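PDB 3GT5: N-acetylglucosamine 2-epimerase from Xylella fastidiosa, which probably acts as a sugar isomerase of the N-acylglucosamine 2-epimerase family, interconverting sugars epimeric at C2 or a related substrate pair. Local coordinates for residues V272-F277 with D328-Q333; D9-H14 with E385-V390; D4-D9 with Q333-L338. One frame throughout, in Å; residues are numbered along the deposited sequence.

Contact 1: V272-F277 with D328-Q333; sequences VARSLF and DERYWQ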
loop_
_atom_site.group_PDB
_atom_site.type_symbol
_atom_site.label_atom_id
_atom_site.label_comp_id
_atom_site.label_asym_id
_atom_site.label_seq_id
_atom_site.Cartn_x
_atom_site.Cartn_y
_atom_site.Cartn_z
ATOM N N VAL A 272 -16.158 -10.630 -7.638
ATOM C CA VAL A 272 -15.517 -10.675 -6.307
ATOM C C VAL A 272 -15.165 -9.262 -5.823
ATOM O O VAL A 272 -15.451 -8.905 -4.670
ATOM C CB VAL A 272 -14.314 -11.624 -6.269
ATOM C CG1 VAL A 272 -13.513 -11.474 -4.969
ATOM C CG2 VAL A 272 -14.742 -13.073 -6.439
ATOM N N ALA A 273 -14.577 -8.453 -6.717
ATOM C CA ALA A 273 -14.274 -7.031 -6.431
ATOM C C ALA A 273 -15.516 -6.271 -5.949
ATOM O O ALA A 273 -15.447 -5.552 -4.956
ATOM C CB ALA A 273 -13.697 -6.330 -7.691
ATOM N N ARG A 274 -16.627 -6.435 -6.671
ATOM C CA ARG A 274 -17.896 -5.739 -6.309
ATOM C C ARG A 274 -18.393 -6.196 -4.929
ATOM O O ARG A 274 -18.819 -5.376 -4.112
ATOM C CB ARG A 274 -18.974 -5.967 -7.386
ATOM C CG ARG A 274 -18.612 -5.364 -8.732
ATOM C CD ARG A 274 -19.778 -5.394 -9.704
ATOM N NE ARG A 274 -20.857 -4.544 -9.199
ATOM C CZ ARG A 274 -21.851 -4.042 -9.938
ATOM N NH1 ARG A 274 -21.920 -4.305 -11.236
ATOM N NH2 ARG A 274 -22.780 -3.284 -9.352
ATOM N N SER A 275 -18.298 -7.491 -4.643
ATOM C CA SER A 275 -18.751 -8.029 -3.339
ATOM C C SER A 275 -17.920 -7.437 -2.191
ATOM O O SER A 275 -18.461 -7.081 -1.127
ATOM C CB SER A 275 -18.733 -9.578 -3.305
ATOM O OG SER A 275 -17.401 -10.130 -3.152
ATOM N N LEU A 276 -16.602 -7.331 -2.395
ATOM C CA LEU A 276 -15.734 -6.807 -1.353
ATOM C C LEU A 276 -16.001 -5.314 -1.098
ATOM O O LEU A 276 -16.106 -4.849 0.067
ATOM C CB LEU A 276 -14.259 -6.982 -1.740
ATOM C CG LEU A 276 -13.798 -8.459 -1.748
ATOM C CD1 LEU A 276 -12.342 -8.621 -2.263
ATOM C CD2 LEU A 276 -13.944 -9.124 -0.342
ATOM N N PHE A 277 -16.069 -4.571 -2.194
ATOM C CA PHE A 277 -16.224 -3.118 -2.098
ATOM C C PHE A 277 -17.611 -2.777 -1.473
ATOM O O PHE A 277 -17.675 -1.984 -0.523
ATOM C CB PHE A 277 -16.078 -2.467 -3.453
ATOM C CG PHE A 277 -16.271 -0.962 -3.430
ATOM C CD1 PHE A 277 -15.180 -0.130 -3.416
ATOM C CD2 PHE A 277 -17.533 -0.394 -3.411
ATOM C CE1 PHE A 277 -15.299 1.248 -3.380
ATOM C CE2 PHE A 277 -17.670 1.007 -3.378
ATOM C CZ PHE A 277 -16.552 1.815 -3.366
ATOM N N ASP A 328 -21.535 1.229 -13.764
ATOM C CA ASP A 328 -22.511 1.540 -12.731
ATOM C C ASP A 328 -22.149 2.896 -12.112
ATOM O O ASP A 328 -21.086 3.061 -11.525
ATOM C CB ASP A 328 -22.536 0.432 -11.678
ATOM C CG ASP A 328 -23.740 0.496 -10.779
ATOM O OD1 ASP A 328 -24.183 1.603 -10.399
ATOM O OD2 ASP A 328 -24.248 -0.585 -10.436
ATOM N N GLU A 329 -23.047 3.868 -12.252
ATOM C CA GLU A 329 -22.798 5.245 -11.843
ATOM C C GLU A 329 -22.764 5.392 -10.321
ATOM O O GLU A 329 -22.215 6.377 -9.805
ATOM C CB GLU A 329 -23.876 6.172 -12.456
ATOM C CG GLU A 329 -23.714 7.680 -12.176
ATOM C CD GLU A 329 -22.472 8.309 -12.804
ATOM O OE1 GLU A 329 -22.121 9.444 -12.389
ATOM O OE2 GLU A 329 -21.859 7.692 -13.721
ATOM N N ARG A 330 -23.329 4.424 -9.596
ATOM C CA ARG A 330 -23.271 4.464 -8.146
ATOM C C ARG A 330 -21.799 4.425 -7.690
ATOM O O ARG A 330 -21.467 4.980 -6.642
ATOM C CB ARG A 330 -24.086 3.323 -7.504
ATOM C CG ARG A 330 -25.637 3.525 -7.633
ATOM C CD ARG A 330 -26.482 2.293 -7.210
ATOM N NE ARG A 330 -26.091 1.055 -7.895
ATOM C CZ ARG A 330 -26.516 -0.174 -7.557
ATOM N NH1 ARG A 330 -27.369 -0.364 -6.543
ATOM N NH2 ARG A 330 -26.093 -1.234 -8.246
ATOM N N TYR A 331 -20.923 3.776 -8.475
ATOM C CA TYR A 331 -19.482 3.773 -8.150
ATOM C C TYR A 331 -18.828 5.150 -8.336
ATOM O O TYR A 331 -17.950 5.514 -7.573
ATOM C CB TYR A 331 -18.716 2.676 -8.889
ATOM C CG TYR A 331 -19.068 1.290 -8.422
ATOM C CD1 TYR A 331 -18.907 0.912 -7.096
ATOM C CD2 TYR A 331 -19.572 0.337 -9.326
ATOM C CE1 TYR A 331 -19.252 -0.363 -6.671
ATOM C CE2 TYR A 331 -19.922 -0.959 -8.900
ATOM C CZ TYR A 331 -19.765 -1.295 -7.582
ATOM O OH TYR A 331 -20.107 -2.563 -7.155
ATOM N N TRP A 332 -19.255 5.936 -9.315
ATOM C CA TRP A 332 -18.752 7.301 -9.414
ATOM C C TRP A 332 -19.282 8.186 -8.288
ATOM O O TRP A 332 -18.573 9.091 -7.843
ATOM C CB TRP A 332 -19.057 7.935 -10.779
ATOM C CG TRP A 332 -18.131 7.502 -11.908
ATOM C CD1 TRP A 332 -18.503 6.946 -13.107
ATOM C CD2 TRP A 332 -16.709 7.672 -11.975
ATOM N NE1 TRP A 332 -17.405 6.730 -13.889
ATOM C CE2 TRP A 332 -16.288 7.179 -13.229
ATOM C CE3 TRP A 332 -15.748 8.182 -11.093
ATOM C CZ2 TRP A 332 -14.947 7.124 -13.599
ATOM C CZ3 TRP A 332 -14.408 8.186 -11.488
ATOM C CH2 TRP A 332 -14.024 7.644 -12.729
ATOM N N GLN A 333 -20.525 7.949 -7.850
ATOM C CA GLN A 333 -21.057 8.640 -6.680
ATOM C C GLN A 333 -20.215 8.328 -5.442
ATOM O O GLN A 333 -19.943 9.230 -4.632
ATOM C CB GLN A 333 -22.544 8.351 -6.480
ATOM C CG GLN A 333 -23.328 9.058 -7.568
ATOM C CD GLN A 333 -24.695 8.505 -7.815
ATOM O OE1 GLN A 333 -25.175 7.598 -7.124
ATOM N NE2 GLN A 333 -25.347 9.051 -8.841
HETATM O O HOH W 1 -23.001 -4.082 -6.932
#
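Tyr331 OH is the polar atom on which the two helices converge. Arg274 NE donates to it at 2.9 Å, with a bent N-H...O angle of 131° and the oxygen tilted out of the guanidinium plane. Water 1 gives the same oxygen a hydrogen, having itself accepted one from Arg274 NH2 at 2.6 Å, and Asp278, one residue past 272-277, adds a hydrogen bond through OD1. Several groups thus fix the phenol end of a mostly buried ring. The Arg274 chain bends at chi3 (64°), which sets NE beside the phenol oxygen, while Tyr331 CE2 lies over one face of the guanidinium toward its rim.

Beyond the ring, Arg274 NH2 forms a salt bridge with Asp328 OD2 through a weak hydrogen bond of 3.3 Å. Asp328 is also the N-cap of helix 329-346: OD1 accepts from Arg330 N. Arg330 then grips the same carboxylate side-on, NE to OD1 at 3.2 Å and NH2 to OD2 at 2.9 Å. Two arginines therefore share one aspartate, whose charge probably offsets their mutual repulsion. Deeper in, the edge of the Tyr331 ring meets the face of Phe277 in an offset edge-to-face pair, planes at 79°, with Tyr331 CE1 3.7 Å from Phe277 CD2.

The segment axes stay 13.3 Å apart, so long side chains do the bridging; Phe277 also packs on Leu322 and Tyr331 on Ala323, both of helix 309-326. Such side-chain bridging joins two outer helices of the (alpha/alpha)6 barrel characteristic of this epimerase family.

Contact 2: D9-H14 with E385-V390; sequences DFLRTH and EVLNVV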
loop_
_atom_site.group_PDB
_atom_site.type_symbol
_atom_site.label_atom_id
_atom_site.label_comp_id
_atom_site.label_asym_id
_atom_site.label_seq_id
_atom_site.Cartn_x
_atom_site.Cartn_y
_atom_site.Cartn_z
ATOM N N ASP A 9 -6.753 17.014 -14.622
ATOM C CA ASP A 9 -6.285 18.291 -14.101
ATOM C C ASP A 9 -6.235 18.246 -12.568
ATOM O O ASP A 9 -5.234 18.583 -11.961
ATOM C CB ASP A 9 -7.269 19.396 -14.560
ATOM C CG ASP A 9 -6.906 20.786 -14.049
ATOM O OD1 ASP A 9 -5.712 21.161 -14.122
ATOM O OD2 ASP A 9 -7.836 21.522 -13.607
ATOM N N PHE A 10 -7.331 17.825 -11.960
ATOM C CA PHE A 10 -7.402 17.738 -10.527
ATOM C C PHE A 10 -6.345 16.743 -10.019
ATOM O O PHE A 10 -5.562 17.049 -9.097
ATOM C CB PHE A 10 -8.785 17.315 -10.034
ATOM C CG PHE A 10 -8.781 17.021 -8.585
ATOM C CD1 PHE A 10 -8.769 18.080 -7.672
ATOM C CD2 PHE A 10 -8.678 15.712 -8.122
ATOM C CE1 PHE A 10 -8.665 17.856 -6.329
ATOM C CE2 PHE A 10 -8.569 15.489 -6.782
ATOM C CZ PHE A 10 -8.548 16.551 -5.881
ATOM N N LEU A 11 -6.358 15.542 -10.585
ATOM C CA LEU A 11 -5.467 14.471 -10.085
ATOM C C LEU A 11 -3.984 14.813 -10.206
ATOM O O LEU A 11 -3.176 14.598 -9.270
ATOM C CB LEU A 11 -5.794 13.123 -10.762
ATOM C CG LEU A 11 -7.241 12.649 -10.504
ATOM C CD1 LEU A 11 -7.738 11.621 -11.525
ATOM C CD2 LEU A 11 -7.374 12.103 -9.092
ATOM N N ARG A 12 -3.589 15.371 -11.358
ATOM C CA ARG A 12 -2.203 15.756 -11.565
ATOM C C ARG A 12 -1.765 16.879 -10.630
ATOM O O ARG A 12 -0.674 16.835 -10.073
ATOM C CB ARG A 12 -1.947 16.157 -13.039
ATOM C CG ARG A 12 -1.943 14.929 -13.989
ATOM C CD ARG A 12 -1.751 15.301 -15.517
ATOM N NE ARG A 12 -0.868 16.466 -15.672
ATOM C CZ ARG A 12 0.427 16.478 -16.032
ATOM N NH1 ARG A 12 1.103 15.368 -16.353
ATOM N NH2 ARG A 12 1.063 17.658 -16.088
ATOM N N THR A 13 -2.655 17.855 -10.441
ATOM C CA THR A 13 -2.368 18.973 -9.569
ATOM C C THR A 13 -2.236 18.457 -8.152
ATOM O O THR A 13 -1.361 18.889 -7.437
ATOM C CB THR A 13 -3.442 20.091 -9.657
ATOM O OG1 THR A 13 -3.562 20.516 -11.026
ATOM C CG2 THR A 13 -3.062 21.324 -8.792
ATOM N N HIS A 14 -3.115 17.549 -7.751
ATOM C CA HIS A 14 -3.061 17.019 -6.399
ATOM C C HIS A 14 -1.773 16.258 -6.135
ATOM O O HIS A 14 -1.156 16.425 -5.070
ATOM C CB HIS A 14 -4.284 16.173 -6.064
ATOM C CG HIS A 14 -4.260 15.657 -4.667
ATOM N ND1 HIS A 14 -4.171 16.498 -3.570
ATOM C CD2 HIS A 14 -4.182 14.394 -4.181
ATOM C CE1 HIS A 14 -4.104 15.765 -2.466
ATOM N NE2 HIS A 14 -4.125 14.482 -2.810
ATOM N N GLU A 385 -3.349 5.719 -10.145
ATOM C CA GLU A 385 -4.219 4.658 -10.614
ATOM C C GLU A 385 -5.465 5.229 -11.323
ATOM O O GLU A 385 -5.835 4.730 -12.364
ATOM C CB GLU A 385 -4.663 3.697 -9.492
ATOM C CG GLU A 385 -5.296 2.387 -10.041
ATOM C CD GLU A 385 -4.397 1.705 -11.081
ATOM O OE1 GLU A 385 -3.185 1.432 -10.777
ATOM O OE2 GLU A 385 -4.899 1.501 -12.228
ATOM N N VAL A 386 -6.081 6.272 -10.772
ATOM C CA VAL A 386 -7.263 6.850 -11.416
ATOM C C VAL A 386 -6.874 7.441 -12.757
ATOM O O VAL A 386 -7.671 7.356 -13.710
ATOM C CB VAL A 386 -7.979 7.879 -10.562
ATOM C CG1 VAL A 386 -9.263 8.400 -11.287
ATOM C CG2 VAL A 386 -8.332 7.259 -9.192
ATOM N N LEU A 387 -5.648 7.959 -12.863
ATOM C CA LEU A 387 -5.155 8.481 -14.141
ATOM C C LEU A 387 -5.093 7.407 -15.247
ATOM O O LEU A 387 -5.137 7.754 -16.423
ATOM C CB LEU A 387 -3.794 9.162 -14.021
ATOM C CG LEU A 387 -3.919 10.558 -13.365
ATOM C CD1 LEU A 387 -2.573 11.075 -12.882
ATOM C CD2 LEU A 387 -4.711 11.590 -14.275
ATOM N N ASN A 388 -5.009 6.137 -14.880
ATOM C CA ASN A 388 -5.092 5.053 -15.865
ATOM C C ASN A 388 -6.463 4.841 -16.514
ATOM O O ASN A 388 -6.548 4.127 -17.516
ATOM C CB ASN A 388 -4.655 3.721 -15.236
ATOM C CG ASN A 388 -3.175 3.638 -14.980
ATOM O OD1 ASN A 388 -2.381 4.298 -15.648
ATOM N ND2 ASN A 388 -2.784 2.819 -13.991
ATOM N N VAL A 389 -7.535 5.410 -15.969
ATOM C CA VAL A 389 -8.867 5.195 -16.522
ATOM C C VAL A 389 -9.566 6.477 -16.933
ATOM O O VAL A 389 -10.719 6.428 -17.295
ATOM C CB VAL A 389 -9.806 4.400 -15.549
ATOM C CG1 VAL A 389 -9.204 3.031 -15.211
ATOM C CG2 VAL A 389 -10.104 5.205 -14.255
ATOM N N VAL A 390 -8.912 7.627 -16.848
ATOM C CA VAL A 390 -9.517 8.876 -17.311
ATOM C C VAL A 390 -8.654 9.490 -18.420
ATOM O O VAL A 390 -7.516 9.064 -18.649
ATOM C CB VAL A 390 -9.766 9.893 -16.151
ATOM C CG1 VAL A 390 -10.627 9.248 -15.090
ATOM C CG2 VAL A 390 -8.472 10.427 -15.599
#
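Leu11 turns its CG anti to its own carbonyl carbon (chi1 -60°), and from there chi2 of 160° carries CD1 to Val386 CG1, which is itself anti to the valine backbone N; a leucine branch of helix 8-22 thereby meets a valine methyl of helix 377-387. The pair joins the outer layer of the (alpha/alpha)6 barrel to its inner layer, and it does so close to both termini of the chain.

The interface is apolar and small. Leu11 CD1 approaches Val386 CG1 to 3.6 Å, the two side chains crossing at about a right angle. Leu387 comes at the base of the same leucine: its CD2 lies 4.0 Å from Leu11 CB, and the CA atoms of these two residues are 7.2 Å apart. Val390, in the loop part of 385-390, adds a looser touch, its CG2 standing 4.3 Å from Leu11 CD1. One leucine is thus met by three aliphatic residues, a simple example of a hydrophobic side chain set among methyl groups. Tyr335 of helix 329-346 packs on both Leu11 and Val386 and extends this buried patch.

Some polar groups pair within their own segment. Thr13 OG1 gives a hydrogen bond to Asp9 O at 2.7 Å, a carbonyl that Thr13 N also uses from the opposite face. On the other segment Asn388 ND2 donates to Glu385 OE2, which forms a salt bridge with Arg262 as well.

At the margin, Arg12 contributes its aliphatic stem while its NH1 reaches Gln67 of helix 51-68: Arg12 CG rests 4.1 Å from Leu387 CD1.

Contact 3: D4-D9 with Q333-L338; sequences DFRSAD and QWYDRL
A type I turn from Asp4 to Ser7, which leads into the start of helix 8-22, presents Phe5 and Arg6 to Tyr335 and Asp336 of helix 329-346. The turn is braced from within. Asp4 OD1 accepts from Arg6 N in an Asx turn, and Asp4 O receives both Ser7 N and Ser7 OG. Ser7 is also the N-cap of the coming helix, its hydroxyl oxygen meeting Phe10 N.

Across the contact, Tyr335 OH donates to Phe5 O at 2.6 Å. The hydroxyl sits above the carbonyl plane, 42° out of it, and the carbonyl oxygen lies at the edge of the tyrosine ring. Tyr335 sends its CG toward the turn, anti to its backbone N (chi1 -178°), and its side chain crosses that of Arg6 at a slant: Arg6 CG packs 3.7 Å from Tyr335 CE2, and Phe5 CB lies 4.0 Å from the same carbon.

The second anchor is ionic. Arg6 runs extended from CG to NE and grips the Asp336 carboxylate side-on, NE to OD1 at 3.2 Å and NH2 to OD2 at 3.0 Å. Both bonds are nearly straight, and both oxygens lie close to the guanidinium plane. They are met on their syn sides but out of the carboxylate plane, more so at OD2, the two flat groups being turned 30° from each other. Water 2 donates to Asp336 OD1 at 3.0 Å and accepts from Phe5 N, so both the amide and the carbonyl of Phe5 are tied to the helix.

Around this site, the Phe5 ring stacks on Trp339 and meets Phe10 edge-to-face, Ala8 touches Leu387 of helix 377-387, and Tyr335 packs on Leu316 and Ala320 of helix 309-326.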
loop_
_atom_site.group_PDB
_atom_site.type_symbol
_atom_site.label_atom_id
_atom_site.label_comp_id
_atom_site.label_asym_id
_atom_site.label_seq_id
_atom_site.Cartn_x
_atom_site.Cartn_y
_atom_site.Cartn_z
ATOM N N ASP A 4 -13.860 19.322 -10.117
ATOM C CA ASP A 4 -14.081 18.047 -10.805
ATOM C C ASP A 4 -13.012 17.040 -10.342
ATOM O O ASP A 4 -11.925 16.973 -10.917
ATOM C CB ASP A 4 -14.073 18.161 -12.341
ATOM C CG ASP A 4 -14.409 16.814 -13.030
ATOM O OD1 ASP A 4 -14.697 15.825 -12.317
ATOM O OD2 ASP A 4 -14.362 16.723 -14.284
ATOM N N PHE A 5 -13.371 16.251 -9.328
ATOM C CA PHE A 5 -12.443 15.235 -8.768
ATOM C C PHE A 5 -12.090 14.111 -9.738
ATOM O O PHE A 5 -11.084 13.425 -9.532
ATOM C CB PHE A 5 -13.038 14.620 -7.497
ATOM C CG PHE A 5 -13.177 15.569 -6.362
ATOM C CD1 PHE A 5 -12.048 16.120 -5.742
ATOM C CD2 PHE A 5 -14.425 15.891 -5.863
ATOM C CE1 PHE A 5 -12.179 16.993 -4.656
ATOM C CE2 PHE A 5 -14.548 16.756 -4.772
ATOM C CZ PHE A 5 -13.446 17.282 -4.174
ATOM N N ARG A 6 -12.871 13.950 -10.798
ATOM C CA ARG A 6 -12.605 12.920 -11.804
ATOM C C ARG A 6 -11.707 13.401 -12.926
ATOM O O ARG A 6 -11.351 12.609 -13.806
ATOM C CB ARG A 6 -13.904 12.422 -12.432
ATOM C CG ARG A 6 -15.071 12.128 -11.489
ATOM C CD ARG A 6 -16.281 11.536 -12.226
ATOM N NE ARG A 6 -17.489 11.592 -11.380
ATOM C CZ ARG A 6 -18.699 11.239 -11.801
ATOM N NH1 ARG A 6 -18.871 10.787 -13.034
ATOM N NH2 ARG A 6 -19.743 11.337 -10.978
ATOM N N SER A 7 -11.344 14.689 -12.949
ATOM C CA SER A 7 -10.493 15.181 -14.047
ATOM C C SER A 7 -9.008 14.921 -13.834
ATOM O O SER A 7 -8.524 14.970 -12.725
ATOM C CB SER A 7 -10.692 16.668 -14.282
ATOM O OG SER A 7 -10.354 17.404 -13.125
ATOM N N ALA A 8 -8.283 14.647 -14.914
ATOM C CA ALA A 8 -6.838 14.577 -14.876
ATOM C C ALA A 8 -6.169 15.851 -14.328
ATOM O O ALA A 8 -5.150 15.768 -13.642
ATOM C CB ALA A 8 -6.280 14.235 -16.276
ATOM N N ASP A 9 -6.753 17.014 -14.622
ATOM C CA ASP A 9 -6.285 18.291 -14.101
ATOM C C ASP A 9 -6.235 18.246 -12.568
ATOM O O ASP A 9 -5.234 18.583 -11.961
ATOM C CB ASP A 9 -7.269 19.396 -14.560
ATOM C CG ASP A 9 -6.906 20.786 -14.049
ATOM O OD1 ASP A 9 -5.712 21.161 -14.122
ATOM O OD2 ASP A 9 -7.836 21.522 -13.607
ATOM N N GLN A 333 -20.525 7.949 -7.850
ATOM C CA GLN A 333 -21.057 8.640 -6.680
ATOM C C GLN A 333 -20.215 8.328 -5.442
ATOM O O GLN A 333 -19.943 9.230 -4.632
ATOM C CB GLN A 333 -22.544 8.351 -6.480
ATOM C CG GLN A 333 -23.328 9.058 -7.568
ATOM C CD GLN A 333 -24.695 8.505 -7.815
ATOM O OE1 GLN A 333 -25.175 7.598 -7.124
ATOM N NE2 GLN A 333 -25.347 9.051 -8.841
ATOM N N TRP A 334 -19.772 7.079 -5.305
ATOM C CA TRP A 334 -18.867 6.750 -4.180
ATOM C C TRP A 334 -17.550 7.504 -4.282
ATOM O O TRP A 334 -17.066 8.065 -3.317
ATOM C CB TRP A 334 -18.614 5.251 -4.063
ATOM C CG TRP A 334 -19.647 4.592 -3.198
ATOM C CD1 TRP A 334 -20.628 3.744 -3.594
ATOM C CD2 TRP A 334 -19.787 4.735 -1.780
ATOM N NE1 TRP A 334 -21.379 3.358 -2.519
ATOM C CE2 TRP A 334 -20.871 3.927 -1.386
ATOM C CE3 TRP A 334 -19.078 5.437 -0.803
ATOM C CZ2 TRP A 334 -21.287 3.833 -0.062
ATOM C CZ3 TRP A 334 -19.485 5.347 0.502
ATOM C CH2 TRP A 334 -20.593 4.545 0.862
ATOM N N TYR A 335 -16.971 7.479 -5.468
ATOM C CA TYR A 335 -15.758 8.247 -5.762
ATOM C C TYR A 335 -15.878 9.703 -5.326
ATOM O O TYR A 335 -15.000 10.225 -4.650
ATOM C CB TYR A 335 -15.480 8.185 -7.258
ATOM C CG TYR A 335 -14.235 8.889 -7.717
ATOM C CD1 TYR A 335 -12.998 8.285 -7.611
ATOM C CD2 TYR A 335 -14.289 10.164 -8.265
ATOM C CE1 TYR A 335 -11.823 8.922 -8.018
ATOM C CE2 TYR A 335 -13.123 10.808 -8.663
ATOM C CZ TYR A 335 -11.898 10.198 -8.552
ATOM O OH TYR A 335 -10.748 10.871 -8.958
ATOM N N ASP A 336 -16.981 10.331 -5.712
ATOM C CA ASP A 336 -17.204 11.748 -5.436
ATOM C C ASP A 336 -17.359 12.010 -3.951
ATOM O O ASP A 336 -16.820 12.967 -3.444
ATOM C CB ASP A 336 -18.466 12.273 -6.153
ATOM C CG ASP A 336 -18.318 12.386 -7.676
ATOM O OD1 ASP A 336 -17.216 12.297 -8.277
ATOM O OD2 ASP A 336 -19.378 12.600 -8.305
ATOM N N ARG A 337 -18.079 11.164 -3.234
ATOM C CA ARG A 337 -18.253 11.414 -1.796
ATOM C C ARG A 337 -16.991 11.152 -0.980
ATOM O O ARG A 337 -16.723 11.837 0.031
ATOM C CB ARG A 337 -19.517 10.716 -1.226
ATOM C CG ARG A 337 -19.477 9.241 -0.962
ATOM C CD ARG A 337 -20.820 8.777 -0.253
ATOM N NE ARG A 337 -22.030 9.016 -1.066
ATOM C CZ ARG A 337 -22.566 8.201 -1.999
ATOM N NH1 ARG A 337 -22.055 7.016 -2.304
ATOM N NH2 ARG A 337 -23.664 8.579 -2.645
ATOM N N LEU A 338 -16.202 10.165 -1.416
ATOM C CA LEU A 338 -14.925 9.884 -0.771
ATOM C C LEU A 338 -14.001 11.078 -0.954
ATOM O O LEU A 338 -13.358 11.521 -0.009
ATOM C CB LEU A 338 -14.293 8.585 -1.335
ATOM C CG LEU A 338 -14.957 7.321 -0.757
ATOM C CD1 LEU A 338 -14.664 6.113 -1.648
ATOM C CD2 LEU A 338 -14.506 7.021 0.649
HETATM O O HOH W 2 -16.254 15.090 -8.856
#

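In the fold
The three contacts follow one flank of the barrel. Helix 329-346 serves contacts 1 and 3, which share Gln333 and have centres about 14 Å apart; between them, Arg6 NH2 packs on Trp332 CB and makes a long, weak ion pair with Glu329. Contacts 2 and 3 are closer, about 9 Å between centres: they share Asp9, and Leu11 CD2 touches Tyr335 OH at 3.6 Å. Contacts 1 and 2 have centres about 19 Å apart; their nearest atoms come within about 4 Å without touching. The centres of all three stand 18 to 21 Å from that of the chain. Contact 2 joins the two chain ends to each other, and contact 3 joins the N-terminal turn to helix 329-346.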